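Local coordinates for cellobiose 2-epimerase (PDB 5ZHB), which catalyses the epimerisation of cellobiose at C2 of its reducing-end glucose, giving glucosyl-mannose, and probably acts on related disaccharides in the same way, at residues E250-K260 and H376-R387. Numbering follows the deposited sequence.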
ATOM      1  N   GLU A 250       9.021   2.926   1.835  1.00 18.81           N
ATOM      2  CA  GLU A 250       7.984   1.969   2.176  1.00 17.72           C
ATOM      3  C   GLU A 250       8.558   0.552   2.225  1.00 17.38           C
ATOM      4  O   GLU A 250       8.343  -0.153   3.198  1.00 17.93           O
ATOM      5  CB  GLU A 250       6.880   2.068   1.119  1.00 19.86           C
ATOM      6  CG  GLU A 250       5.718   1.105   1.373  1.00 20.01           C
ATOM      7  CD  GLU A 250       4.646   1.145   0.281  1.00 21.66           C
ATOM      8  OE1 GLU A 250       4.972   1.503  -0.878  1.00 20.92           O
ATOM      9  OE2 GLU A 250       3.475   0.838   0.603  1.00 22.96           O
ATOM     10  N   ALA A 251       9.248   0.138   1.158  1.00 18.81           N
ATOM     11  CA  ALA A 251       9.835  -1.189   1.072  1.00 21.61           C
ATOM     12  C   ALA A 251      10.795  -1.463   2.228  1.00 21.57           C
ATOM     13  O   ALA A 251      10.794  -2.559   2.782  1.00 21.75           O
ATOM     14  CB  ALA A 251      10.571  -1.333  -0.241  1.00 25.76           C
ATOM     15  N   SER A 252      11.587  -0.442   2.594  1.00 22.07           N
ATOM     16  CA  SER A 252      12.512  -0.577   3.711  1.00 20.88           C
ATOM     17  C   SER A 252      11.801  -1.192   4.905  1.00 22.10           C
ATOM     18  O   SER A 252      12.252  -2.192   5.434  1.00 22.14           O
ATOM     19  CB  SER A 252      13.145   0.738   4.068  1.00 23.78           C
ATOM     20  OG  SER A 252      13.934   0.624   5.239  1.00 26.39           O
ATOM     21  N   TRP A 253      10.678  -0.610   5.349  1.00 20.47           N
ATOM     22  CA  TRP A 253      10.083  -1.074   6.589  1.00 18.71           C
ATOM     23  C   TRP A 253       9.150  -2.264   6.378  1.00 19.56           C
ATOM     24  O   TRP A 253       9.034  -3.095   7.280  1.00 19.27           O
ATOM     25  CB  TRP A 253       9.404   0.065   7.344  1.00 22.10           C
ATOM     26  CG  TRP A 253       8.066   0.515   6.827  1.00 20.00           C
ATOM     27  CD1 TRP A 253       7.824   1.510   5.935  1.00 19.64           C
ATOM     28  CD2 TRP A 253       6.780   0.020   7.235  1.00 18.28           C
ATOM     29  NE1 TRP A 253       6.480   1.626   5.706  1.00 18.91           N
ATOM     30  CE2 TRP A 253       5.817   0.743   6.506  1.00 19.11           C
ATOM     31  CE3 TRP A 253       6.345  -0.952   8.134  1.00 21.36           C
ATOM     32  CZ2 TRP A 253       4.452   0.522   6.668  1.00 21.30           C
ATOM     33  CZ3 TRP A 253       4.992  -1.186   8.284  1.00 20.49           C
ATOM     34  CH2 TRP A 253       4.060  -0.420   7.591  1.00 21.04           C
ATOM     35  N   LEU A 254       8.553  -2.383   5.187  1.00 20.86           N
ATOM     36  CA  LEU A 254       7.790  -3.590   4.858  1.00 20.49           C
ATOM     37  C   LEU A 254       8.692  -4.825   4.749  1.00 19.43           C
ATOM     38  O   LEU A 254       8.350  -5.871   5.278  1.00 20.65           O
ATOM     39  CB  LEU A 254       6.965  -3.415   3.587  1.00 20.95           C
ATOM     40  CG  LEU A 254       5.807  -2.409   3.663  1.00 20.88           C
ATOM     41  CD1 LEU A 254       5.090  -2.355   2.336  1.00 22.32           C
ATOM     42  CD2 LEU A 254       4.811  -2.702   4.779  1.00 21.91           C
ATOM     43  N   ILE A 255       9.836  -4.722   4.074  1.00 19.62           N
ATOM     44  CA  ILE A 255      10.766  -5.855   4.057  1.00 22.31           C
ATOM     45  C   ILE A 255      11.172  -6.188   5.495  1.00 24.13           C
ATOM     46  O   ILE A 255      11.193  -7.366   5.918  1.00 22.73           O
ATOM     47  CB  ILE A 255      11.962  -5.565   3.131  1.00 23.65           C
ATOM     48  CG1 ILE A 255      11.522  -5.520   1.668  1.00 22.74           C
ATOM     49  CG2 ILE A 255      13.099  -6.573   3.351  1.00 25.34           C
ATOM     50  CD1 ILE A 255      12.486  -4.813   0.733  1.00 22.48           C
ATOM     51  N   ASP A 256      11.429  -5.146   6.304  1.00 25.20           N
ATOM     52  CA  ASP A 256      11.840  -5.386   7.682  1.00 25.08           C
ATOM     53  C   ASP A 256      10.762  -6.149   8.448  1.00 27.69           C
ATOM     54  O   ASP A 256      11.047  -7.089   9.190  1.00 25.02           O
ATOM     55  CB  ASP A 256      12.157  -4.096   8.426  1.00 28.23           C
ATOM     56  CG  ASP A 256      13.122  -4.268   9.592  1.00 31.76           C
ATOM     57  OD1 ASP A 256      13.813  -5.299   9.624  1.00 27.46           O
ATOM     58  OD2 ASP A 256      13.141  -3.393  10.468  1.00 28.45           O
ATOM     59  N   ASP A 257       9.494  -5.761   8.256  1.00 26.72           N
ATOM     60  CA  ASP A 257       8.418  -6.505   8.871  1.00 23.93           C
ATOM     61  C   ASP A 257       8.430  -7.951   8.406  1.00 25.10           C
ATOM     62  O   ASP A 257       8.125  -8.839   9.200  1.00 25.72           O
ATOM     63  CB  ASP A 257       7.045  -5.917   8.596  1.00 26.40           C
ATOM     64  CG  ASP A 257       6.532  -4.969   9.656  1.00 28.60           C
ATOM     65  OD1 ASP A 257       7.331  -4.536  10.511  1.00 29.37           O
ATOM     66  OD2 ASP A 257       5.327  -4.726   9.637  1.00 31.11           O
ATOM     67  N   ALA A 258       8.779  -8.188   7.138  1.00 24.75           N
ATOM     68  CA  ALA A 258       8.806  -9.554   6.617  1.00 24.35           C
ATOM     69  C   ALA A 258       9.928 -10.349   7.312  1.00 25.27           C
ATOM     70  O   ALA A 258       9.728 -11.486   7.761  1.00 27.24           O
ATOM     71  CB  ALA A 258       8.987  -9.528   5.114  1.00 25.70           C
ATOM     72  N   LEU A 259      11.086  -9.697   7.458  1.00 26.71           N
ATOM     73  CA  LEU A 259      12.187 -10.234   8.251  1.00 24.84           C
ATOM     74  C   LEU A 259      11.754 -10.593   9.669  1.00 28.55           C
ATOM     75  O   LEU A 259      12.058 -11.696  10.131  1.00 31.00           O
ATOM     76  CB  LEU A 259      13.356  -9.256   8.229  1.00 23.74           C
ATOM     77  CG  LEU A 259      14.029  -9.050   6.877  1.00 24.14           C
ATOM     78  CD1 LEU A 259      15.139  -8.007   7.021  1.00 25.71           C
ATOM     79  CD2 LEU A 259      14.540 -10.341   6.280  1.00 27.06           C
ATOM     80  N   LYS A 260      11.078  -9.674  10.369  1.00 31.37           N
ATOM     81  CA  LYS A 260      10.708  -9.875  11.759  1.00 31.01           C
ATOM     82  C   LYS A 260       9.700 -11.014  11.924  1.00 34.89           C
ATOM     83  O   LYS A 260       9.827 -11.831  12.849  1.00 35.53           O
ATOM     84  CB  LYS A 260      10.113  -8.609  12.391  1.00 33.02           C
ATOM     85  CG  LYS A 260      11.038  -7.407  12.522  1.00 35.10           C
ATOM     86  CD  LYS A 260      10.316  -6.063  12.605  1.00 36.71           C
ATOM     87  CE  LYS A 260      11.275  -4.939  12.490  1.00 38.40           C
ATOM     88  NZ  LYS A 260      10.698  -3.591  12.424  1.00 37.82           N
ATOM     89  N   HIS A 376      -2.833   4.102   3.391  1.00 17.65           N
ATOM     90  CA  HIS A 376      -1.488   4.624   3.651  1.00 18.14           C
ATOM     91  C   HIS A 376      -1.464   5.507   4.909  1.00 19.64           C
ATOM     92  O   HIS A 376      -0.609   5.336   5.793  1.00 18.95           O
ATOM     93  CB  HIS A 376      -0.951   5.376   2.446  1.00 17.71           C
ATOM     94  CG  HIS A 376      -0.406   4.569   1.301  1.00 18.20           C
ATOM     95  ND1 HIS A 376       0.737   3.793   1.402  1.00 17.18           N
ATOM     96  CD2 HIS A 376      -0.880   4.391   0.051  1.00 19.80           C
ATOM     97  CE1 HIS A 376       0.940   3.168   0.235  1.00 19.08           C
ATOM     98  NE2 HIS A 376      -0.009   3.546  -0.616  1.00 17.35           N
ATOM     99  N   ASN A 377      -2.359   6.485   4.955  1.00 18.73           N
ATOM    100  CA  ASN A 377      -2.352   7.457   6.041  1.00 19.62           C
ATOM    101  C   ASN A 377      -2.852   6.852   7.365  1.00 21.31           C
ATOM    102  O   ASN A 377      -2.277   7.165   8.423  1.00 23.52           O
ATOM    103  CB  ASN A 377      -2.978   8.785   5.621  1.00 19.02           C
ATOM    104  CG  ASN A 377      -4.433   8.716   5.213  1.00 23.05           C
ATOM    105  OD1 ASN A 377      -4.952   7.629   4.952  1.00 22.80           O
ATOM    106  ND2 ASN A 377      -5.068   9.880   5.100  1.00 22.53           N
ATOM    107  N   ALA A 378      -3.880   5.991   7.340  1.00 19.98           N
ATOM    108  CA  ALA A 378      -4.286   5.292   8.546  1.00 21.91           C
ATOM    109  C   ALA A 378      -3.176   4.399   9.078  1.00 20.93           C
ATOM    110  O   ALA A 378      -2.900   4.404  10.279  1.00 22.08           O
ATOM    111  CB  ALA A 378      -5.526   4.468   8.339  1.00 21.68           C
ATOM    112  N   ARG A 379      -2.594   3.587   8.185  1.00 20.23           N
ATOM    113  CA  ARG A 379      -1.523   2.691   8.554  1.00 18.91           C
ATOM    114  C   ARG A 379      -0.380   3.471   9.217  1.00 19.45           C
ATOM    115  O   ARG A 379       0.164   3.018  10.222  1.00 20.07           O
ATOM    116  CB  ARG A 379      -1.062   1.889   7.331  1.00 17.97           C
ATOM    117  CG  ARG A 379      -0.001   0.881   7.746  1.00 20.09           C
ATOM    118  CD  ARG A 379       0.437  -0.109   6.700  1.00 18.46           C
ATOM    119  NE  ARG A 379       1.102   0.553   5.579  1.00 19.97           N
ATOM    120  CZ  ARG A 379       1.542  -0.081   4.490  1.00 18.87           C
ATOM    121  NH1 ARG A 379       1.435  -1.390   4.400  1.00 19.74           N
ATOM    122  NH2 ARG A 379       2.115   0.607   3.512  1.00 19.90           N
ATOM    123  N   PHE A 380      -0.008   4.632   8.657  1.00 18.64           N
ATOM    124  CA  PHE A 380       1.038   5.435   9.252  1.00 21.09           C
ATOM    125  C   PHE A 380       0.703   5.771  10.712  1.00 23.68           C
ATOM    126  O   PHE A 380       1.548   5.568  11.590  1.00 20.83           O
ATOM    127  CB  PHE A 380       1.345   6.649   8.369  1.00 23.18           C
ATOM    128  CG  PHE A 380       1.550   7.952   9.119  1.00 24.64           C
ATOM    129  CD1 PHE A 380       2.710   8.183   9.858  1.00 25.41           C
ATOM    130  CD2 PHE A 380       0.581   8.947   9.073  1.00 23.37           C
ATOM    131  CE1 PHE A 380       2.898   9.394  10.504  1.00 25.54           C
ATOM    132  CE2 PHE A 380       0.769  10.151   9.723  1.00 25.96           C
ATOM    133  CZ  PHE A 380       1.915  10.363  10.459  1.00 27.56           C
ATOM    134  N   CYS A 381      -0.494   6.317  10.968  1.00 21.56           N
ATOM    135  CA  CYS A 381      -0.883   6.676  12.321  1.00 22.79           C
ATOM    136  C   CYS A 381      -0.829   5.440  13.218  1.00 23.17           C
ATOM    137  O   CYS A 381      -0.270   5.500  14.307  1.00 24.28           O
ATOM    138  CB  CYS A 381      -2.282   7.287  12.342  1.00 21.44           C
ATOM    139  SG  CYS A 381      -2.402   8.860  11.472  1.00 24.04           S
ATOM    140  N   LEU A 382      -1.360   4.315  12.745  1.00 21.63           N
ATOM    141  CA  LEU A 382      -1.427   3.074  13.522  1.00 24.36           C
ATOM    142  C   LEU A 382      -0.057   2.464  13.816  1.00 25.04           C
ATOM    143  O   LEU A 382       0.175   1.915  14.905  1.00 26.03           O
ATOM    144  CB  LEU A 382      -2.324   2.084  12.795  1.00 23.34           C
ATOM    145  CG  LEU A 382      -3.804   2.488  12.719  1.00 24.98           C
ATOM    146  CD1 LEU A 382      -4.538   1.548  11.802  1.00 26.67           C
ATOM    147  CD2 LEU A 382      -4.449   2.517  14.091  1.00 26.52           C
ATOM    148  N   GLU A 383       0.870   2.580  12.864  1.00 25.79           N
ATOM    149  CA  GLU A 383       2.206   2.043  13.070  1.00 23.19           C
ATOM    150  C   GLU A 383       2.890   2.758  14.237  1.00 25.23           C
ATOM    151  O   GLU A 383       3.538   2.113  15.063  1.00 25.89           O
ATOM    152  CB  GLU A 383       2.991   2.203  11.774  1.00 23.58           C
ATOM    153  CG  GLU A 383       2.798   1.061  10.780  1.00 24.24           C
ATOM    154  CD  GLU A 383       3.420  -0.239  11.250  1.00 25.32           C
ATOM    155  OE1 GLU A 383       4.571  -0.210  11.737  1.00 24.50           O
ATOM    156  OE2 GLU A 383       2.760  -1.276  11.101  1.00 25.58           O
ATOM    157  N   PHE A 384       2.827   4.089  14.252  1.00 25.37           N
ATOM    158  CA  PHE A 384       3.403   4.866  15.346  1.00 25.20           C
ATOM    159  C   PHE A 384       2.704   4.576  16.670  1.00 28.07           C
ATOM    160  O   PHE A 384       3.349   4.381  17.692  1.00 26.75           O
ATOM    161  CB  PHE A 384       3.311   6.352  15.063  1.00 22.30           C
ATOM    162  CG  PHE A 384       4.471   6.839  14.218  1.00 23.66           C
ATOM    163  CD1 PHE A 384       5.647   7.271  14.819  1.00 23.38           C
ATOM    164  CD2 PHE A 384       4.393   6.851  12.833  1.00 22.87           C
ATOM    165  CE1 PHE A 384       6.686   7.789  14.040  1.00 25.69           C
ATOM    166  CE2 PHE A 384       5.461   7.288  12.061  1.00 22.76           C
ATOM    167  CZ  PHE A 384       6.598   7.768  12.661  1.00 25.16           C
ATOM    168  N   ILE A 385       1.376   4.536  16.662  1.00 27.76           N
ATOM    169  CA  ILE A 385       0.662   4.182  17.878  1.00 29.44           C
ATOM    170  C   ILE A 385       1.190   2.867  18.469  1.00 31.56           C
ATOM    171  O   ILE A 385       1.438   2.753  19.678  1.00 30.38           O
ATOM    172  CB  ILE A 385      -0.850   4.146  17.600  1.00 29.15           C
ATOM    173  CG1 ILE A 385      -1.409   5.559  17.353  1.00 30.14           C
ATOM    174  CG2 ILE A 385      -1.566   3.435  18.754  1.00 31.74           C
ATOM    175  CD1 ILE A 385      -2.769   5.607  16.653  1.00 30.12           C
ATOM    176  N   GLU A 386       1.345   1.841  17.631  1.00 30.60           N
ATOM    177  CA  GLU A 386       1.694   0.505  18.083  1.00 35.04           C
ATOM    178  C   GLU A 386       3.180   0.449  18.438  1.00 34.91           C
ATOM    179  O   GLU A 386       3.572  -0.229  19.390  1.00 34.42           O
ATOM    180  CB  GLU A 386       1.317  -0.526  17.011  1.00 41.10           C
ATOM    181  CG  GLU A 386       0.819  -1.866  17.555  1.00 49.52           C
ATOM    182  CD  GLU A 386       0.685  -3.009  16.541  1.00 55.68           C
ATOM    183  OE1 GLU A 386       0.252  -4.109  16.934  1.00 58.09           O
ATOM    184  OE2 GLU A 386       1.034  -2.848  15.356  1.00 59.00           O
ATOM    185  N   ARG A 387       4.039   1.134  17.673  1.00 30.66           N
ATOM    186  CA  ARG A 387       5.469   1.070  17.939  1.00 31.11           C
ATOM    187  C   ARG A 387       5.815   1.773  19.260  1.00 38.12           C
ATOM    188  O   ARG A 387       6.688   1.294  19.988  1.00 39.33           O
ATOM    189  CB  ARG A 387       6.256   1.689  16.781  1.00 32.43           C
ATOM    190  CG  ARG A 387       6.350   0.780  15.559  1.00 33.23           C
ATOM    191  CD  ARG A 387       6.856   1.566  14.365  1.00 29.87           C
ATOM    192  NE  ARG A 387       6.737   0.785  13.123  1.00 29.82           N
ATOM    193  CZ  ARG A 387       7.769   0.182  12.537  1.00 32.56           C
ATOM    194  NH1 ARG A 387       8.946   0.154  13.145  1.00 27.54           N
ATOM    195  NH2 ARG A 387       7.623  -0.392  11.355  1.00 30.41           N
TER
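W253 reaches from helix 250-260 to R379, E383 and R387 on helix 376-387, across axes that come no closer than 14.1 Å. The backbones lie too far apart to pack, and the contact is made mostly by long or large side chains. The indole enters because CG of W253 sits between the backbone N and the carbonyl carbon (chi1 77°), and its six-membered ring does the touching. R379 brings the face of its guanidinium over the ring's border, NE 3.5 Å from CZ2 of W253, with the two planes 78° apart: the ring offers its edge, not its pi face. A bend at chi3 of R379 turns the group there, while CD2 of L254 lies 3.6 Å from its NH1. Further along, E383 CD approaches CZ3 of W253 at 3.5 Å, and R387 puts the edge of its guanidinium beside CE3.

The one salt bridge between the helices is E250 OE2 to R379 NH2, 3.2 Å and weak as a hydrogen bond at 135°. E250 is extended, as the span demands, and the same oxygen lies at the edge of the H376 ring. Buried R379 also pairs with E191 and E311; E311 additionally accepts W253 NE1 and H376 ND1.

Within its own helix, E383 OE1 receives R387 NE at 2.8 Å, nearly along its C-O axis. NH1 of R387 forms a salt bridge with E321 and lies 4.2 Å from NZ of K260, which pairs with D256 and N318. An alanine in place of E383 would probably leave R387 NE without its carboxylate and the guanidinium less firmly placed beside the indole.

The contact joins two helices of the alpha-helical barrel expected of this epimerase family: helix 306-323 meets E250 and W253, helix 183-199 flanks E250 and A258, and helix 49-66 packs against R379 and L382.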